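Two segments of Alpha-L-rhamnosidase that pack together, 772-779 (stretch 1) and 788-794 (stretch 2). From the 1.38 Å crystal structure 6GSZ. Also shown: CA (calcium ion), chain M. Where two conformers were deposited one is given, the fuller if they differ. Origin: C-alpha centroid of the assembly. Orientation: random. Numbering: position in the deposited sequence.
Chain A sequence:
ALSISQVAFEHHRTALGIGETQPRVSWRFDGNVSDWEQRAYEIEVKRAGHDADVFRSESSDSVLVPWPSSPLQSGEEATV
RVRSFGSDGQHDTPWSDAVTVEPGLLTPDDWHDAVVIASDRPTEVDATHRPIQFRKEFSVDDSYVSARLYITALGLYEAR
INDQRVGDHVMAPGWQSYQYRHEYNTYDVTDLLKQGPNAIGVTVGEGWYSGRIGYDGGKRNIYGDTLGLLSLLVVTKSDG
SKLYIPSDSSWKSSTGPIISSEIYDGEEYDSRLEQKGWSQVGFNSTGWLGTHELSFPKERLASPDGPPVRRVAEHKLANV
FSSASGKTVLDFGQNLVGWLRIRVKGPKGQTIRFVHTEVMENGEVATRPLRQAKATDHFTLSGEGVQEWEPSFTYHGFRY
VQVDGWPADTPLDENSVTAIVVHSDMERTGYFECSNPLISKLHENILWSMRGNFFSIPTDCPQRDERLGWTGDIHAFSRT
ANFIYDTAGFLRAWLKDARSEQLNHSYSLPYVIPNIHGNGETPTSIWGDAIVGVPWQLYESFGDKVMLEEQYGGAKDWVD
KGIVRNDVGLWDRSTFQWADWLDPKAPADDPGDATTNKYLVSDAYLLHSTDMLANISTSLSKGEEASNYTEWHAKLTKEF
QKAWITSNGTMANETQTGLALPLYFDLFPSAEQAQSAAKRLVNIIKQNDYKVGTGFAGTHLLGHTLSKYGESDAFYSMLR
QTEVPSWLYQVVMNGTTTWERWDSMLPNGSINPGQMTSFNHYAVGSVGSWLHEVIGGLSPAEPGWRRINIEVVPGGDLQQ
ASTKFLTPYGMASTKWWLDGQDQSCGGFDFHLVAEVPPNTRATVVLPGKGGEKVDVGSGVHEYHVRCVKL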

ATOM      1  N   HIS A 772     -11.671 -12.272   6.885  1.00 12.12           N
ATOM      2  CA  HIS A 772     -10.552 -13.185   6.713  1.00 12.59           C
ATOM      3  C   HIS A 772     -10.448 -14.128   7.918  1.00 11.72           C
ATOM      4  O   HIS A 772     -10.164 -15.342   7.733  1.00 13.35           O
ATOM      5  N   GLU A 773     -10.471 -13.532   9.121  1.00 11.76           N
ATOM      6  CA  GLU A 773     -10.059 -14.264  10.336  1.00 11.96           C
ATOM      7  C   GLU A 773     -11.208 -15.025  11.007  1.00 13.32           C
ATOM      8  O   GLU A 773     -10.945 -15.998  11.707  1.00 14.80           O
ATOM      9  N   VAL A 774     -12.438 -14.573  10.839  1.00 11.76           N
ATOM     10  CA  VAL A 774     -13.556 -15.157  11.562  1.00 12.46           C
ATOM     11  C   VAL A 774     -14.456 -15.933  10.595  1.00 12.76           C
ATOM     12  O   VAL A 774     -14.717 -17.120  10.804  1.00 14.84           O
ATOM     13  N   ILE A 775     -14.917 -15.309   9.511  1.00 12.79           N
ATOM     14  CA  ILE A 775     -15.684 -16.074   8.485  1.00 14.41           C
ATOM     15  C   ILE A 775     -14.750 -17.113   7.852  1.00 13.85           C
ATOM     16  O   ILE A 775     -15.093 -18.294   7.736  1.00 15.88           O
ATOM     17  N   GLY A 776     -13.545 -16.674   7.473  1.00 13.79           N
ATOM     18  CA  GLY A 776     -12.552 -17.551   6.856  1.00 14.90           C
ATOM     19  C   GLY A 776     -11.729 -18.328   7.860  1.00 13.15           C
ATOM     20  O   GLY A 776     -11.045 -19.280   7.483  1.00 14.70           O
ATOM     21  N   GLY A 777     -11.733 -17.873   9.116  1.00 12.98           N
ATOM     22  CA  GLY A 777     -11.074 -18.567  10.183  1.00 13.30           C
ATOM     23  C   GLY A 777      -9.575 -18.368  10.310  1.00 14.65           C
ATOM     24  O   GLY A 777      -8.998 -18.903  11.249  1.00 14.45           O
ATOM     25  N   LEU A 778      -8.906 -17.646   9.399  1.00 13.89           N
ATOM     26  CA  LEU A 778      -7.447 -17.704   9.313  1.00 13.45           C
ATOM     27  C   LEU A 778      -6.796 -16.531  10.050  1.00 13.18           C
ATOM     28  O   LEU A 778      -7.048 -15.357   9.728  1.00 15.06           O
ATOM     29  N   SER A 779      -5.859 -16.831  10.941  1.00 13.30           N
ATOM     30  CA  SER A 779      -5.043 -15.791  11.597  1.00 14.05           C
ATOM     31  C   SER A 779      -3.702 -16.402  11.948  1.00 14.06           C
ATOM     32  O   SER A 779      -3.581 -17.617  12.131  1.00 13.79           O
ATOM     33  N   ILE A 788      -0.440 -21.344  12.456  1.00 13.15           N
ATOM     34  CA  ILE A 788      -1.667 -20.807  11.940  1.00 13.81           C
ATOM     35  C   ILE A 788      -2.831 -21.207  12.846  1.00 13.99           C
ATOM     36  O   ILE A 788      -2.917 -22.380  13.250  1.00 16.21           O
ATOM     37  N   ASN A 789      -3.748 -20.286  13.142  1.00 13.71           N
ATOM     38  CA  ASN A 789      -5.026 -20.652  13.818  0.60 14.48           C
ATOM     39  C   ASN A 789      -6.087 -20.729  12.716  1.00 14.51           C
ATOM     40  O   ASN A 789      -6.132 -19.849  11.833  1.00 15.48           O
ATOM     41  N   ILE A 790      -6.882 -21.797  12.755  1.00 13.63           N
ATOM     42  CA  ILE A 790      -7.947 -22.031  11.813  1.00 14.34           C
ATOM     43  C   ILE A 790      -9.234 -22.207  12.605  1.00 14.42           C
ATOM     44  O   ILE A 790      -9.494 -23.322  13.134  1.00 14.83           O
ATOM     45  N   GLU A 791      -9.975 -21.118  12.774  1.00 14.38           N
ATOM     46  CA  GLU A 791     -11.098 -21.044  13.718  1.00 14.25           C
ATOM     47  C   GLU A 791     -12.256 -20.347  12.991  1.00 15.16           C
ATOM     48  O   GLU A 791     -12.539 -19.183  13.232  1.00 15.32           O
ATOM     49  N   VAL A 792     -12.905 -21.100  12.089  1.00 13.42           N
ATOM     50  CA  VAL A 792     -14.058 -20.646  11.386  1.00 14.85           C
ATOM     51  C   VAL A 792     -15.249 -20.525  12.338  1.00 15.11           C
ATOM     52  O   VAL A 792     -15.556 -21.482  13.055  1.00 16.50           O
ATOM     53  N   VAL A 793     -15.938 -19.390  12.326  1.00 15.20           N
ATOM     54  CA  VAL A 793     -17.164 -19.188  13.092  1.00 15.22           C
ATOM     55  C   VAL A 793     -18.306 -18.935  12.119  1.00 17.05           C
ATOM     56  O   VAL A 793     -18.495 -17.805  11.671  1.00 17.66           O
ATOM     57  N   PRO A 794     -19.075 -19.971  11.721  1.00 18.68           N
ATOM     58  CA  PRO A 794     -20.170 -19.777  10.784  1.00 21.04           C
ATOM     59  C   PRO A 794     -21.291 -18.977  11.458  1.00 19.39           C
ATOM     60  O   PRO A 794     -21.415 -18.968  12.671  1.00 21.64           O
TER

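The most unusual feature of this contact is a residue with no side chain: G777, where the chain leaves the helix with positive phi, lies so close to the second stretch that its CA is 3.8 Å from the CA of V792. An ideal CB here would point toward the other stretch and sit 2.7 Å from V792 CG2, a clash, and 3.1 Å from E791 C. Glycine therefore suits the site twice over, by its phi and by the space it leaves. G776 before it is tight for another reason, since a CB there would meet H772 O of its own stretch at 2.7 Å.

With the backbones this close, hydrogen bonds fix the register. E791 N donates to G777 O at 2.9 Å, V793 N to V774 O at 3.0 Å, and S779 and N789 form an antiparallel pair, S779 N to N789 O at 3.2 Å and N789 N to S779 O at 2.9 Å.

The strands then sort their side chains by face. L778 and I790 share the apolar one. L778 is m,t, and its end comes nearer the second stretch than its CB direction suggests: CD2 reaches I790 CG1 at 4.0 Å and I788 CG2 at 4.1 Å. Both isoleucines are also m,t. At the helix, V774 meets V793, both t and both directed sideways, through V774 CG1 and V793 CB at 3.8 Å, beside their backbone hydrogen bond. V792, also t, lays CG1 3.6 Å from I775 O and CG2 3.7 Å from G776 O, so its methyls cover the backbone of the turn.

S779 and N789 occupy the polar face. S779 is p and its OG lies 3.7 Å from N789 CB; rather than pairing directly, the two side chains share water 1. That water donates to G777 O at 2.8 Å, accepts from N789 ND2 at 3.1 Å, and is hydrogen-bonded to S779 OG at 2.7 Å, tying both strands to the glycine turn.

N789, with chi1 t, also gives ND2 to E791 OE1 at 2.9 Å. E791 starts sideways, but its t,t chain leads the carboxylate away from the first stretch to the calcium ion, which it binds through E791 OE1 and E791 OE2, each 2.4 Å from the calcium ion. Waters 2 to 6 bind the same ion. One carboxylate oxygen thus serves both metal and asparagine, linking the ion to the polar face. The rule to read here is economical: glycine for closeness, aliphatics on one face, and a water to join the polar groups on the other.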

ATOM      1  CB  HIS A 772      -9.218 -12.432   6.534  1.00 12.63           C
ATOM      2  CG  HIS A 772      -9.187 -11.441   5.410  1.00 11.80           C
ATOM      3  ND1 HIS A 772      -8.410 -10.309   5.500  1.00 11.88           N
ATOM      4  CD2 HIS A 772      -9.810 -11.414   4.209  1.00 12.44           C
ATOM      5  CE1 HIS A 772      -8.565  -9.639   4.362  1.00 13.15           C
ATOM      6  NE2 HIS A 772      -9.414 -10.290   3.549  1.00 12.45           N
ATOM      7  CB  GLU A 773      -9.478 -13.321  11.389  1.00 13.43           C
ATOM      8  CG  GLU A 773      -8.239 -12.571  10.907  1.00 14.52           C
ATOM      9  CD  GLU A 773      -7.586 -11.718  11.987  1.00 16.88           C
ATOM     10  OE1 GLU A 773      -7.965 -11.845  13.185  1.00 19.14           O
ATOM     11  OE2 GLU A 773      -6.756 -10.867  11.621  1.00 20.10           O
ATOM     12  CB  VAL A 774     -14.325 -14.103  12.384  1.00 13.65           C
ATOM     13  CG1 VAL A 774     -15.485 -14.744  13.086  1.00 15.02           C
ATOM     14  CG2 VAL A 774     -13.413 -13.431  13.404  1.00 15.26           C
ATOM     15  CB  ILE A 775     -16.320 -15.179   7.410  1.00 14.90           C
ATOM     16  CG1 ILE A 775     -17.215 -14.096   8.024  1.00 14.09           C
ATOM     17  CG2 ILE A 775     -17.089 -16.046   6.415  1.00 16.08           C
ATOM     18  CD1 ILE A 775     -17.886 -13.212   6.995  1.00 15.56           C
ATOM     19  CB  LEU A 778      -7.049 -17.652   7.846  1.00 13.88           C
ATOM     20  CG  LEU A 778      -7.329 -18.904   7.029  1.00 14.90           C
ATOM     21  CD1 LEU A 778      -7.135 -18.615   5.562  1.00 19.07           C
ATOM     22  CD2 LEU A 778      -6.421 -20.016   7.470  1.00 16.09           C
ATOM     23  CB  SER A 779      -5.704 -15.186  12.830  1.00 15.73           C
ATOM     24  OG  SER A 779      -5.863 -16.176  13.846  1.00 16.67           O
ATOM     25  CB  ILE A 788      -1.897 -21.296  10.498  1.00 13.85           C
ATOM     26  CG1 ILE A 788      -0.644 -21.029   9.663  1.00 15.29           C
ATOM     27  CG2 ILE A 788      -3.151 -20.677   9.898  1.00 15.78           C
ATOM     28  CD1 ILE A 788      -0.712 -21.534   8.245  1.00 17.58           C
ATOM     29  CB  ASN A 789      -5.315 -19.694  14.990  0.60 17.02           C
ATOM     30  CG  ASN A 789      -6.384 -20.158  15.969  0.60 18.49           C
ATOM     31  OD1 ASN A 789      -6.177 -21.119  16.738  0.60 23.16           O
ATOM     32  ND2 ASN A 789      -7.516 -19.447  16.015  0.60 20.58           N
ATOM     33  CB  ILE A 790      -7.670 -23.211  10.870  1.00 14.75           C
ATOM     34  CG1 ILE A 790      -6.321 -23.010  10.182  1.00 15.57           C
ATOM     35  CG2 ILE A 790      -8.814 -23.327   9.880  1.00 16.63           C
ATOM     36  CD1 ILE A 790      -5.960 -24.044   9.157  1.00 17.57           C
ATOM     37  CB  GLU A 791     -10.644 -20.351  15.024  1.00 16.43           C
ATOM     38  CG  GLU A 791     -11.685 -20.271  16.144  1.00 18.65           C
ATOM     39  CD  GLU A 791     -11.173 -19.705  17.472  1.00 25.23           C
ATOM     40  OE1 GLU A 791      -9.977 -19.431  17.603  1.00 32.90           O
ATOM     41  OE2 GLU A 791     -11.952 -19.478  18.397  1.00 33.16           O
ATOM     42  CB  VAL A 792     -14.430 -21.576  10.222  1.00 16.48           C
ATOM     43  CG1 VAL A 792     -15.806 -21.211   9.662  1.00 17.79           C
ATOM     44  CG2 VAL A 792     -13.341 -21.605   9.167  1.00 17.46           C
ATOM     45  CB  VAL A 793     -17.030 -18.064  14.135  1.00 17.65           C
ATOM     46  CG1 VAL A 793     -18.280 -17.972  15.007  1.00 21.62           C
ATOM     47  CG2 VAL A 793     -15.801 -18.249  15.014  1.00 19.97           C
ATOM     48  CB  PRO A 794     -20.649 -21.190  10.399  1.00 21.85           C
ATOM     49  CG  PRO A 794     -19.940 -22.136  11.315  1.00 25.52           C
ATOM     50  CD  PRO A 794     -18.953 -21.363  12.166  1.00 19.39           C
TER
HETATM   51 CA    CA M 931     -10.290 -18.186  19.605  1.00 40.81          CA
HETATM   52  O   HOH W   1      -8.094 -17.670  13.599  1.00 20.68           O
HETATM   53  O   HOH W   2      -8.553 -16.685  18.201  1.00 58.06           O
HETATM   54  O   HOH W   3      -7.792 -18.849  19.122  1.00 72.26           O
HETATM   55  O   HOH W   4      -9.358 -20.539  20.404  1.00 50.27           O
HETATM   56  O   HOH W   5     -11.776 -19.317  21.010  0.50 36.49           O
HETATM   57  O   HOH W   6     -11.803 -17.005  20.971  1.00 60.06           O